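Local coordinates for protein isocitrate dehydrogenase [NAD] subunit 1 (Saccharomyces cerevisiae, PDB 3BLX) that forms part of the octameric mitochondrial enzyme that oxidises and decarboxylates isocitrate to 2-oxoglutarate with NAD in the citric acid cycle, and also binds mitochondrial mRNA leaders, at residues 29-34 with 284-289; 78-83 with 273-278; 88-93 with 134-139; 108-113 with 123-128. All coordinates share one frame; numbering follows the deposited sequence.

Interaction 1: residues 29-34 with 284-289; sequences GKEITD and NVANPT
Glu-31 sets CG anti to its own carbonyl carbon (chi1 -66°), and the extended chain beyond it carries the carboxylate off helix 27-42 to the backbone of the loop 284-289. Ile-32 makes a different choice: CG1 takes the crowded position between backbone N and carbonyl carbon (chi1 68°), which places the CG2 methyl beside the N and against the same loop. The carboxylate end of Glu-31 arrives at the backbone of Asn-284, OE2 lying 3.4 Å from Asn-284 N. Further along, Ile-32 CG2 rests 3.8 Å from Pro-288 CA and 4.3 Å from Ala-286 CB, so one methyl branch spans two loop residues.

The loop holds its own shape through an Asx turn leading into helix 289-302. Asn-287 OD1 accepts a capping bond from Thr-289 N at 3.2 Å, the donor standing well above the carbonyl plane, and a second bond from Thr-289 OG1 at 2.8 Å. With Asn-287 ND2 bonded to Asp-328, both ends of this buried amide are engaged and its rotation is fixed.

The contact thus seats helix 27-42 against the entrance to helix 289-302. On its other flank the first helix packs through Thr-33 on Leu-22 and Pro-24, at strand 17-25, while Pro-288 and Thr-289 lean on Phe-338 of helix 335-347.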
loop_
_atom_site.group_PDB
_atom_site.type_symbol
_atom_site.label_atom_id
_atom_site.label_comp_id
_atom_site.label_asym_id
_atom_site.label_seq_id
_atom_site.Cartn_x
_atom_site.Cartn_y
_atom_site.Cartn_z
ATOM N N GLY E 29 -29.072 27.221 6.209
ATOM C CA GLY E 29 -28.218 26.575 5.232
ATOM C C GLY E 29 -29.016 26.112 4.022
ATOM O O GLY E 29 -28.592 26.270 2.889
ATOM N N LYS E 30 -30.189 25.548 4.264
ATOM C CA LYS E 30 -31.082 25.167 3.188
ATOM C C LYS E 30 -31.599 26.360 2.367
ATOM O O LYS E 30 -31.724 26.262 1.158
ATOM C CB LYS E 30 -32.221 24.293 3.711
ATOM C CG LYS E 30 -33.079 23.721 2.636
ATOM C CD LYS E 30 -33.814 22.484 3.091
ATOM C CE LYS E 30 -35.144 22.342 2.340
ATOM N NZ LYS E 30 -35.026 22.670 0.887
ATOM N N GLU E 31 -31.878 27.491 3.011
ATOM C CA GLU E 31 -32.306 28.694 2.290
ATOM C C GLU E 31 -31.198 29.138 1.344
ATOM O O GLU E 31 -31.442 29.331 0.165
ATOM C CB GLU E 31 -32.659 29.852 3.237
ATOM C CG GLU E 31 -33.881 29.663 4.142
ATOM C CD GLU E 31 -34.029 30.781 5.188
ATOM O OE1 GLU E 31 -34.636 30.524 6.253
ATOM O OE2 GLU E 31 -33.532 31.911 4.952
ATOM N N ILE E 32 -29.975 29.303 1.849
ATOM C CA ILE E 32 -28.904 29.804 0.985
ATOM C C ILE E 32 -28.454 28.756 -0.044
ATOM O O ILE E 32 -28.037 29.075 -1.146
ATOM C CB ILE E 32 -27.708 30.329 1.780
ATOM C CG1 ILE E 32 -26.998 29.180 2.486
ATOM C CG2 ILE E 32 -28.136 31.387 2.768
ATOM C CD1 ILE E 32 -25.939 29.631 3.446
ATOM N N THR E 33 -28.541 27.496 0.327
ATOM C CA THR E 33 -28.257 26.422 -0.599
ATOM C C THR E 33 -29.256 26.422 -1.758
ATOM O O THR E 33 -28.883 26.196 -2.926
ATOM C CB THR E 33 -28.343 25.087 0.114
ATOM O OG1 THR E 33 -27.025 24.681 0.466
ATOM C CG2 THR E 33 -28.991 24.039 -0.778
ATOM N N ASP E 34 -30.526 26.677 -1.440
ATOM C CA ASP E 34 -31.572 26.713 -2.460
ATOM C C ASP E 34 -31.419 27.898 -3.417
ATOM O O ASP E 34 -31.692 27.792 -4.611
ATOM C CB ASP E 34 -32.960 26.677 -1.834
ATOM C CG ASP E 34 -33.298 25.304 -1.238
ATOM O OD1 ASP E 34 -32.562 24.325 -1.510
ATOM O OD2 ASP E 34 -34.300 25.201 -0.495
ATOM N N ASN E 284 -36.515 33.396 5.497
ATOM C CA ASN E 284 -36.171 34.028 4.232
ATOM C C ASN E 284 -35.504 35.391 4.315
ATOM O O ASN E 284 -35.805 36.263 3.505
ATOM C CB ASN E 284 -37.407 34.129 3.350
ATOM C CG ASN E 284 -37.063 34.145 1.876
ATOM O OD1 ASN E 284 -37.661 34.885 1.083
ATOM N ND2 ASN E 284 -36.086 33.319 1.495
ATOM N N VAL E 285 -34.586 35.576 5.263
ATOM C CA VAL E 285 -33.932 36.875 5.410
ATOM C C VAL E 285 -32.413 36.841 5.230
ATOM O O VAL E 285 -31.777 37.897 5.091
ATOM C CB VAL E 285 -34.262 37.536 6.780
ATOM C CG1 VAL E 285 -35.730 37.826 6.888
ATOM C CG2 VAL E 285 -33.828 36.655 7.922
ATOM N N ALA E 286 -31.843 35.633 5.254
ATOM C CA ALA E 286 -30.385 35.430 5.268
ATOM C C ALA E 286 -29.677 35.838 3.958
ATOM O O ALA E 286 -30.252 35.724 2.890
ATOM C CB ALA E 286 -30.084 33.999 5.604
ATOM N N ASN E 287 -28.447 36.334 4.049
ATOM C CA ASN E 287 -27.692 36.695 2.856
ATOM C C ASN E 287 -27.064 35.471 2.209
ATOM O O ASN E 287 -26.268 34.786 2.853
ATOM C CB ASN E 287 -26.600 37.709 3.205
ATOM C CG ASN E 287 -26.087 38.447 1.982
ATOM O OD1 ASN E 287 -26.441 38.107 0.847
ATOM N ND2 ASN E 287 -25.250 39.463 2.204
ATOM N N PRO E 288 -27.411 35.182 0.929
ATOM C CA PRO E 288 -26.910 33.994 0.222
ATOM C C PRO E 288 -25.590 34.256 -0.485
ATOM O O PRO E 288 -25.050 33.322 -1.049
ATOM C CB PRO E 288 -27.982 33.721 -0.831
ATOM C CG PRO E 288 -28.883 34.905 -0.815
ATOM C CD PRO E 288 -28.291 35.965 0.057
ATOM N N THR E 289 -25.096 35.493 -0.456
ATOM C CA THR E 289 -23.878 35.883 -1.172
ATOM C C THR E 289 -22.655 34.959 -0.957
ATOM O O THR E 289 -21.995 34.565 -1.914
ATOM C CB THR E 289 -23.496 37.361 -0.847
ATOM O OG1 THR E 289 -24.565 38.214 -1.236
ATOM C CG2 THR E 289 -22.268 37.787 -1.576
#

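Interaction 2: residues 78-83 with 273-278; sequences KGLWHT and SRHVGL
Leu-80 lays its CD2 methyl over one face of the His-275 imidazole, the two side chains crossing at about a right angle. CD2 stands 3.8 Å from the centroid of the His-275 ring in a CH-pi contact, shifted toward the rim so that His-275 CD2 is the ring atom nearest it, at 3.5 Å. The other branch, Leu-80 CD1, turns to the backbone and meets Arg-274 CA at 4.0 Å.

His-82 comes in obliquely. Its NE2 lies 3.4 Å from His-275 CB, and the two imidazole planes are nearly perpendicular, at 85°. His-82 ND1 is hydrogen-bonded to Asp-26, which anchors the ring; with His-82 NE2 only 4.2 Å from His-275 ND1, simultaneous protonation of both histidines would probably be disfavoured.

Arg-274 and His-275 both have left-handed backbone angles, part of the tight loop that presents the two side chains in different directions. Arg-274 forms a salt bridge with Glu-270 and brings its side chain within about 4 Å of that of Arg-129, which probably binds substrate, as in related enzymes. An alanine in place of His-275 would keep the CB met by His-82 but lose the ring face, and would probably leave Leu-80 poorly packed and this loop less firmly held.

Strand 75-80 pairs with strands 17-25 and 267-269, and the contact joins strand 75-80 and the residues after it to the loop that follows strand 267-269. Nearby, Ser-273 and Val-276 touch helix 237-251, and helix 84-88 packs on Leu-80, His-82 and Arg-274.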
loop_
_atom_site.group_PDB
_atom_site.type_symbol
_atom_site.label_atom_id
_atom_site.label_comp_id
_atom_site.label_asym_id
_atom_site.label_seq_id
_atom_site.Cartn_x
_atom_site.Cartn_y
_atom_site.Cartn_z
ATOM N N LYS E 78 -21.261 22.830 0.542
ATOM C CA LYS E 78 -21.738 22.601 1.877
ATOM C C LYS E 78 -22.320 23.877 2.482
ATOM O O LYS E 78 -21.705 24.926 2.408
ATOM C CB LYS E 78 -20.586 22.038 2.712
ATOM C CG LYS E 78 -20.719 22.161 4.195
ATOM C CD LYS E 78 -19.760 21.210 4.871
ATOM C CE LYS E 78 -19.199 21.787 6.187
ATOM N NZ LYS E 78 -20.239 22.449 7.035
ATOM N N GLY E 79 -23.514 23.770 3.071
ATOM C CA GLY E 79 -24.137 24.875 3.793
ATOM C C GLY E 79 -23.696 24.982 5.250
ATOM O O GLY E 79 -22.595 24.558 5.610
ATOM N N LEU E 80 -24.541 25.545 6.103
ATOM C CA LEU E 80 -24.154 25.735 7.496
ATOM C C LEU E 80 -25.072 25.031 8.472
ATOM O O LEU E 80 -26.246 24.853 8.191
ATOM C CB LEU E 80 -24.168 27.213 7.868
ATOM C CG LEU E 80 -23.142 28.143 7.258
ATOM C CD1 LEU E 80 -21.870 27.358 6.941
ATOM C CD2 LEU E 80 -23.745 28.802 6.028
ATOM N N TRP E 81 -24.509 24.632 9.606
ATOM C CA TRP E 81 -25.260 24.502 10.849
ATOM C C TRP E 81 -24.841 25.636 11.764
ATOM O O TRP E 81 -23.646 25.908 11.937
ATOM C CB TRP E 81 -24.975 23.192 11.543
ATOM C CG TRP E 81 -25.670 22.085 10.916
ATOM C CD1 TRP E 81 -26.880 21.569 11.267
ATOM C CD2 TRP E 81 -25.220 21.346 9.789
ATOM N NE1 TRP E 81 -27.213 20.540 10.426
ATOM C CE2 TRP E 81 -26.209 20.384 9.506
ATOM C CE3 TRP E 81 -24.070 21.402 8.990
ATOM C CZ2 TRP E 81 -26.085 19.479 8.464
ATOM C CZ3 TRP E 81 -23.945 20.508 7.958
ATOM C CH2 TRP E 81 -24.950 19.554 7.698
ATOM N N HIS E 82 -25.820 26.308 12.353
ATOM C CA HIS E 82 -25.499 27.402 13.245
ATOM C C HIS E 82 -25.470 26.967 14.716
ATOM O O HIS E 82 -25.797 27.740 15.617
ATOM C CB HIS E 82 -26.401 28.597 12.969
ATOM C CG HIS E 82 -26.299 29.095 11.562
ATOM N ND1 HIS E 82 -26.812 28.397 10.492
ATOM C CD2 HIS E 82 -25.726 30.211 11.045
ATOM C CE1 HIS E 82 -26.577 29.064 9.374
ATOM N NE2 HIS E 82 -25.917 30.168 9.681
ATOM N N THR E 83 -25.068 25.713 14.929
ATOM C CA THR E 83 -24.600 25.238 16.228
ATOM C C THR E 83 -23.174 25.763 16.427
ATOM O O THR E 83 -22.489 26.069 15.460
ATOM C CB THR E 83 -24.624 23.674 16.326
ATOM O OG1 THR E 83 -23.640 23.094 15.451
ATOM C CG2 THR E 83 -26.008 23.128 15.966
ATOM N N SER E 273 -16.687 31.993 6.719
ATOM C CA SER E 273 -16.775 32.422 8.107
ATOM C C SER E 273 -17.721 31.570 8.918
ATOM O O SER E 273 -17.880 31.783 10.116
ATOM C CB SER E 273 -17.176 33.892 8.203
ATOM O OG SER E 273 -16.024 34.695 8.346
ATOM N N ARG E 274 -18.352 30.602 8.267
ATOM C CA ARG E 274 -19.327 29.751 8.933
ATOM C C ARG E 274 -20.528 30.549 9.456
ATOM O O ARG E 274 -21.207 30.114 10.381
ATOM C CB ARG E 274 -18.653 28.957 10.055
ATOM C CG ARG E 274 -18.063 27.627 9.603
ATOM C CD ARG E 274 -16.761 27.763 8.827
ATOM N NE ARG E 274 -16.275 26.459 8.360
ATOM C CZ ARG E 274 -15.494 25.642 9.069
ATOM N NH1 ARG E 274 -15.101 25.999 10.289
ATOM N NH2 ARG E 274 -15.105 24.468 8.561
ATOM N N HIS E 275 -20.779 31.711 8.845
ATOM C CA HIS E 275 -21.897 32.597 9.202
ATOM C C HIS E 275 -21.964 32.856 10.703
ATOM O O HIS E 275 -23.040 32.953 11.300
ATOM C CB HIS E 275 -23.226 32.036 8.695
ATOM C CG HIS E 275 -23.516 32.355 7.258
ATOM N ND1 HIS E 275 -24.691 32.958 6.850
ATOM C CD2 HIS E 275 -22.791 32.148 6.131
ATOM C CE1 HIS E 275 -24.673 33.109 5.535
ATOM N NE2 HIS E 275 -23.535 32.622 5.074
ATOM N N VAL E 276 -20.779 32.932 11.286
ATOM C CA VAL E 276 -20.593 33.226 12.693
ATOM C C VAL E 276 -21.660 34.202 13.212
ATOM O O VAL E 276 -22.648 33.785 13.839
ATOM C CB VAL E 276 -19.148 33.764 12.943
ATOM C CG1 VAL E 276 -18.167 32.611 13.311
ATOM C CG2 VAL E 276 -18.652 34.555 11.716
ATOM N N GLY E 277 -21.472 35.491 12.930
ATOM C CA GLY E 277 -22.391 36.516 13.399
ATOM C C GLY E 277 -23.573 36.740 12.468
ATOM O O GLY E 277 -24.217 37.803 12.512
ATOM N N LEU E 278 -23.838 35.747 11.611
ATOM C CA LEU E 278 -25.055 35.726 10.801
ATOM C C LEU E 278 -26.204 35.170 11.622
ATOM O O LEU E 278 -26.675 34.047 11.391
ATOM C CB LEU E 278 -24.874 34.953 9.492
ATOM C CG LEU E 278 -24.843 35.847 8.244
ATOM C CD1 LEU E 278 -26.202 35.868 7.540
ATOM C CD2 LEU E 278 -24.357 37.288 8.556
#

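Interaction 3: residues 88-93 with 134-139; sequences TGHGSL and GEFSGL
From CB, with CG anti to its carbonyl carbon (chi1 -59°), the His-90 ring reaches across to the other segment. Thr-88 OG1 lies at the ring edge, in plane, and shares a weak hydrogen bond of 3.4 Å with ND1; the stronger partner of that hydroxyl is Pro-84 O. CE1 points at Glu-135 OE2, 3.5 Å away, the carboxylate nearly coplanar with the ring. At the tip, NE2 comes within 3.8 Å of Phe-136 CD2, which His-90 CD2 meets at 4.1 Å, while Phe-136 CE2 sits over one face of the imidazole; the ring planes are inclined at 54°.

The turn links two helices: Gly-89, with positive phi, leaves helix 84-88, and Gly-91 N-caps helix 92-99. At the backbone angles of Gly-89 a CB would press on the carbonyl O of Thr-88, and it would also point toward the Phe-136 ring. That ring's edge faces Thr-88 O, and it makes a cation-pi contact with Arg-98, a probable substrate-binding residue.

An alanine in place of His-90 would remove the imidazole and is likely to leave Phe-136 and Glu-135 less well positioned. Glu-135 also has long, weak ion pairs to Lys-189 and Arg-194 of a neighbouring subunit 2.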
loop_
_atom_site.group_PDB
_atom_site.type_symbol
_atom_site.label_atom_id
_atom_site.label_comp_id
_atom_site.label_asym_id
_atom_site.label_seq_id
_atom_site.Cartn_x
_atom_site.Cartn_y
_atom_site.Cartn_z
ATOM N N THR E 88 -16.957 26.551 14.499
ATOM C CA THR E 88 -15.577 26.542 14.980
ATOM C C THR E 88 -14.684 25.508 14.272
ATOM O O THR E 88 -13.453 25.557 14.386
ATOM C CB THR E 88 -15.508 26.357 16.521
ATOM O OG1 THR E 88 -16.247 25.192 16.900
ATOM C CG2 THR E 88 -16.105 27.558 17.229
ATOM N N GLY E 89 -15.306 24.586 13.536
ATOM C CA GLY E 89 -14.581 23.567 12.794
ATOM C C GLY E 89 -14.596 22.204 13.457
ATOM O O GLY E 89 -13.879 21.299 13.049
ATOM N N HIS E 90 -15.407 22.056 14.493
ATOM C CA HIS E 90 -15.555 20.777 15.154
ATOM C C HIS E 90 -16.914 20.169 14.805
ATOM O O HIS E 90 -17.571 20.593 13.847
ATOM C CB HIS E 90 -15.372 20.924 16.659
ATOM C CG HIS E 90 -14.029 21.478 17.063
ATOM N ND1 HIS E 90 -13.821 22.820 17.325
ATOM C CD2 HIS E 90 -12.833 20.869 17.271
ATOM C CE1 HIS E 90 -12.558 23.015 17.669
ATOM N NE2 HIS E 90 -11.937 21.848 17.649
ATOM N N GLY E 91 -17.351 19.172 15.558
ATOM C CA GLY E 91 -18.600 18.517 15.197
ATOM C C GLY E 91 -18.383 17.485 14.103
ATOM O O GLY E 91 -17.541 17.669 13.228
ATOM N N SER E 92 -19.171 16.413 14.144
ATOM C CA SER E 92 -18.864 15.183 13.432
ATOM C C SER E 92 -18.465 15.337 11.970
ATOM O O SER E 92 -17.544 14.658 11.506
ATOM C CB SER E 92 -20.018 14.192 13.579
ATOM O OG SER E 92 -19.954 13.525 14.827
ATOM N N LEU E 93 -19.145 16.231 11.261
ATOM C CA LEU E 93 -18.919 16.393 9.835
ATOM C C LEU E 93 -17.529 16.907 9.554
ATOM O O LEU E 93 -16.798 16.326 8.742
ATOM C CB LEU E 93 -19.944 17.350 9.220
ATOM C CG LEU E 93 -20.479 17.008 7.828
ATOM C CD1 LEU E 93 -20.574 18.271 7.012
ATOM C CD2 LEU E 93 -19.637 15.932 7.090
ATOM N N GLY E 134 -2.693 20.992 15.471
ATOM C CA GLY E 134 -2.896 21.996 16.493
ATOM C C GLY E 134 -4.204 21.784 17.229
ATOM O O GLY E 134 -4.419 20.746 17.862
ATOM N N GLU E 135 -5.071 22.781 17.124
ATOM C CA GLU E 135 -6.395 22.755 17.735
ATOM C C GLU E 135 -7.186 21.489 17.381
ATOM O O GLU E 135 -7.916 20.949 18.205
ATOM C CB GLU E 135 -7.179 24.011 17.325
ATOM C CG GLU E 135 -8.516 24.177 18.028
ATOM C CD GLU E 135 -9.086 25.591 17.932
ATOM O OE1 GLU E 135 -8.304 26.572 17.941
ATOM O OE2 GLU E 135 -10.333 25.712 17.874
ATOM N N PHE E 136 -7.009 20.994 16.161
ATOM C CA PHE E 136 -7.832 19.914 15.641
ATOM C C PHE E 136 -7.321 18.485 15.854
ATOM O O PHE E 136 -7.948 17.540 15.366
ATOM C CB PHE E 136 -8.092 20.127 14.160
ATOM C CG PHE E 136 -8.727 21.435 13.861
ATOM C CD1 PHE E 136 -8.097 22.346 13.036
ATOM C CD2 PHE E 136 -9.962 21.772 14.422
ATOM C CE1 PHE E 136 -8.702 23.573 12.771
ATOM C CE2 PHE E 136 -10.554 22.992 14.164
ATOM C CZ PHE E 136 -9.938 23.889 13.338
ATOM N N SER E 137 -6.214 18.316 16.579
ATOM C CA SER E 137 -5.671 16.979 16.852
ATOM C C SER E 137 -5.082 16.839 18.265
ATOM O O SER E 137 -4.267 15.957 18.544
ATOM C CB SER E 137 -4.611 16.589 15.807
ATOM O OG SER E 137 -3.368 17.254 16.032
ATOM N N GLY E 138 -5.485 17.699 19.174
ATOM C CA GLY E 138 -4.908 17.584 20.503
ATOM C C GLY E 138 -5.194 16.316 21.311
ATOM O O GLY E 138 -5.525 15.244 20.800
ATOM N N LEU E 139 -5.018 16.460 22.612
ATOM C CA LEU E 139 -5.580 15.565 23.592
ATOM C C LEU E 139 -5.794 16.494 24.769
ATOM O O LEU E 139 -4.971 17.379 25.011
ATOM C CB LEU E 139 -4.596 14.466 23.971
ATOM C CG LEU E 139 -5.103 13.659 25.163
ATOM C CD1 LEU E 139 -5.955 12.505 24.688
ATOM C CD2 LEU E 139 -3.954 13.149 25.995
#

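Interaction 4: residues 108-113 with 123-128; sequences ALFKSL and IDLIVI
Phe-110 and Leu-125 cross obliquely on one face of the sheet, Phe-110 CD1 meeting Leu-125 CD1 at 3.5 Å. Leu-125 reaches it from the crowded first torsion (chi1 51°), which bends its tip toward the partner strand. Further along the same ring, Phe-110 CE1 touches Val-127 CG2 at 3.7 Å, with Val-127 CB at the ring edge, in plane. On the reverse face Leu-109 and Ile-126 lie side by side, Leu-109 CD2 resting 3.6 Å from Ile-126 CG1. Lys-111 and Asp-124 also point the same way there, but their charged ends stay apart and Asp-124 is instead salt-bridged to Arg-175.

These strands form a beta hairpin with a long connection, in the central sheet of the isocitrate/isopropylmalate dehydrogenase fold. Ala-108 with Val-127 and Phe-110 with Leu-125 are hydrogen-bonded pairs, each joined by two backbone bonds; that from Phe-110 N to Leu-125 O, 2.8 Å, runs nearly along the C=O axis. Beyond the strand ends, Ser-112 N donates to Ile-123 O at 2.9 Å and Ser-112 OG accepts from Ile-123 N at 3.1 Å, so backbone and hydroxyl together close the pairing. Ile-126 packs on Phe-169 of helix 156-172, whereas Ser-112 and Ile-123 meet helix 237-251.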
loop_
_atom_site.group_PDB
_atom_site.type_symbol
_atom_site.label_atom_id
_atom_site.label_comp_id
_atom_site.label_asym_id
_atom_site.label_seq_id
_atom_site.Cartn_x
_atom_site.Cartn_y
_atom_site.Cartn_z
ATOM N N ALA E 108 -10.291 31.327 3.085
ATOM C CA ALA E 108 -11.358 32.312 3.142
ATOM C C ALA E 108 -10.976 33.577 2.359
ATOM O O ALA E 108 -9.872 34.122 2.486
ATOM C CB ALA E 108 -11.706 32.640 4.558
ATOM N N LEU E 109 -11.878 34.041 1.511
ATOM C CA LEU E 109 -11.567 35.227 0.715
ATOM C C LEU E 109 -12.297 36.444 1.261
ATOM O O LEU E 109 -13.529 36.452 1.369
ATOM C CB LEU E 109 -11.928 35.010 -0.745
ATOM C CG LEU E 109 -11.362 33.746 -1.375
ATOM C CD1 LEU E 109 -11.752 33.649 -2.855
ATOM C CD2 LEU E 109 -9.864 33.794 -1.209
ATOM N N PHE E 110 -11.540 37.469 1.626
ATOM C CA PHE E 110 -12.136 38.702 2.121
ATOM C C PHE E 110 -11.954 39.875 1.143
ATOM O O PHE E 110 -11.027 40.675 1.283
ATOM C CB PHE E 110 -11.559 39.037 3.490
ATOM C CG PHE E 110 -11.737 37.955 4.476
ATOM C CD1 PHE E 110 -10.691 37.086 4.754
ATOM C CD2 PHE E 110 -12.956 37.782 5.119
ATOM C CE1 PHE E 110 -10.837 36.070 5.681
ATOM C CE2 PHE E 110 -13.121 36.765 6.032
ATOM C CZ PHE E 110 -12.052 35.898 6.321
ATOM N N LYS E 111 -12.822 39.953 0.138
ATOM C CA LYS E 111 -12.816 41.091 -0.768
ATOM C C LYS E 111 -13.990 42.013 -0.476
ATOM O O LYS E 111 -15.144 41.558 -0.409
ATOM C CB LYS E 111 -12.866 40.651 -2.232
ATOM C CG LYS E 111 -12.200 41.655 -3.162
ATOM C CD LYS E 111 -12.096 41.137 -4.571
ATOM C CE LYS E 111 -11.542 42.205 -5.499
ATOM N NZ LYS E 111 -11.577 41.755 -6.928
ATOM N N SER E 112 -13.689 43.302 -0.309
ATOM C CA SER E 112 -14.722 44.346 -0.174
ATOM C C SER E 112 -15.674 44.416 -1.393
ATOM O O SER E 112 -15.258 44.246 -2.544
ATOM C CB SER E 112 -14.070 45.712 0.067
ATOM O OG SER E 112 -13.804 45.948 1.447
ATOM N N LEU E 113 -16.955 44.661 -1.137
ATOM C CA LEU E 113 -17.939 44.703 -2.217
ATOM C C LEU E 113 -18.386 46.123 -2.551
ATOM O O LEU E 113 -18.534 46.960 -1.652
ATOM C CB LEU E 113 -19.143 43.852 -1.856
ATOM C CG LEU E 113 -18.887 42.353 -1.906
ATOM C CD1 LEU E 113 -19.365 41.714 -0.611
ATOM C CD2 LEU E 113 -19.565 41.738 -3.129
ATOM N N ILE E 123 -10.793 46.331 0.615
ATOM C CA ILE E 123 -10.005 45.312 1.274
ATOM C C ILE E 123 -9.879 44.116 0.346
ATOM O O ILE E 123 -10.819 43.779 -0.402
ATOM C CB ILE E 123 -10.632 44.918 2.612
ATOM C CG1 ILE E 123 -10.370 46.029 3.632
ATOM C CG2 ILE E 123 -10.060 43.606 3.125
ATOM C CD1 ILE E 123 -11.188 45.908 4.866
ATOM N N ASP E 124 -8.702 43.498 0.359
ATOM C CA ASP E 124 -8.494 42.281 -0.420
ATOM C C ASP E 124 -7.483 41.327 0.207
ATOM O O ASP E 124 -6.337 41.206 -0.259
ATOM C CB ASP E 124 -8.095 42.601 -1.863
ATOM C CG ASP E 124 -8.197 41.379 -2.764
ATOM O OD1 ASP E 124 -8.546 40.286 -2.244
ATOM O OD2 ASP E 124 -7.940 41.510 -3.983
ATOM N N LEU E 125 -7.909 40.634 1.255
ATOM C CA LEU E 125 -7.020 39.643 1.835
ATOM C C LEU E 125 -7.578 38.230 1.795
ATOM O O LEU E 125 -8.788 38.024 1.710
ATOM C CB LEU E 125 -6.549 40.046 3.230
ATOM C CG LEU E 125 -7.568 40.451 4.270
ATOM C CD1 LEU E 125 -8.003 39.237 5.049
ATOM C CD2 LEU E 125 -6.858 41.414 5.183
ATOM N N ILE E 126 -6.655 37.278 1.818
ATOM C CA ILE E 126 -6.941 35.861 1.780
ATOM C C ILE E 126 -6.297 35.225 2.997
ATOM O O ILE E 126 -5.122 35.451 3.251
ATOM C CB ILE E 126 -6.328 35.266 0.540
ATOM C CG1 ILE E 126 -6.978 35.902 -0.673
ATOM C CG2 ILE E 126 -6.469 33.730 0.517
ATOM C CD1 ILE E 126 -6.406 35.394 -1.961
ATOM N N VAL E 127 -7.078 34.465 3.757
ATOM C CA VAL E 127 -6.573 33.790 4.934
ATOM C C VAL E 127 -6.583 32.296 4.667
ATOM O O VAL E 127 -7.621 31.710 4.351
ATOM C CB VAL E 127 -7.405 34.126 6.200
ATOM C CG1 VAL E 127 -6.993 33.230 7.369
ATOM C CG2 VAL E 127 -7.250 35.600 6.567
ATOM N N ILE E 128 -5.412 31.682 4.747
ATOM C CA ILE E 128 -5.287 30.233 4.535
ATOM C C ILE E 128 -4.901 29.628 5.870
ATOM O O ILE E 128 -3.882 29.999 6.442
ATOM C CB ILE E 128 -4.218 29.904 3.465
ATOM C CG1 ILE E 128 -4.670 30.360 2.085
ATOM C CG2 ILE E 128 -3.904 28.433 3.448
ATOM C CD1 ILE E 128 -3.623 30.306 1.036
#

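Interaction 2 is the hub. It touches interaction 1, where Ile-32 CD1 meets Leu-80 CD2 at 3.5 Å. It also meets interaction 3, Arg-274 NH1 lying 3.5 Å from Gly-89 CA, and brushes interaction 4 where Ser-273 OG approaches Phe-110 CE2 at 4.3 Å. Interactions 3 and 4 do not touch. Interactions 2 and 3 both lie close to the probable substrate arginines: the side chain of Phe-136 is about 3 Å from that of Arg-98 and about 4 Å from that of Arg-129, and that of Arg-274 about 4 Å from Arg-129 and about 6 Å from Arg-98. Arg-129 directly follows the segment 123-128 of interaction 4, whereas interaction 1 lies away from these sites.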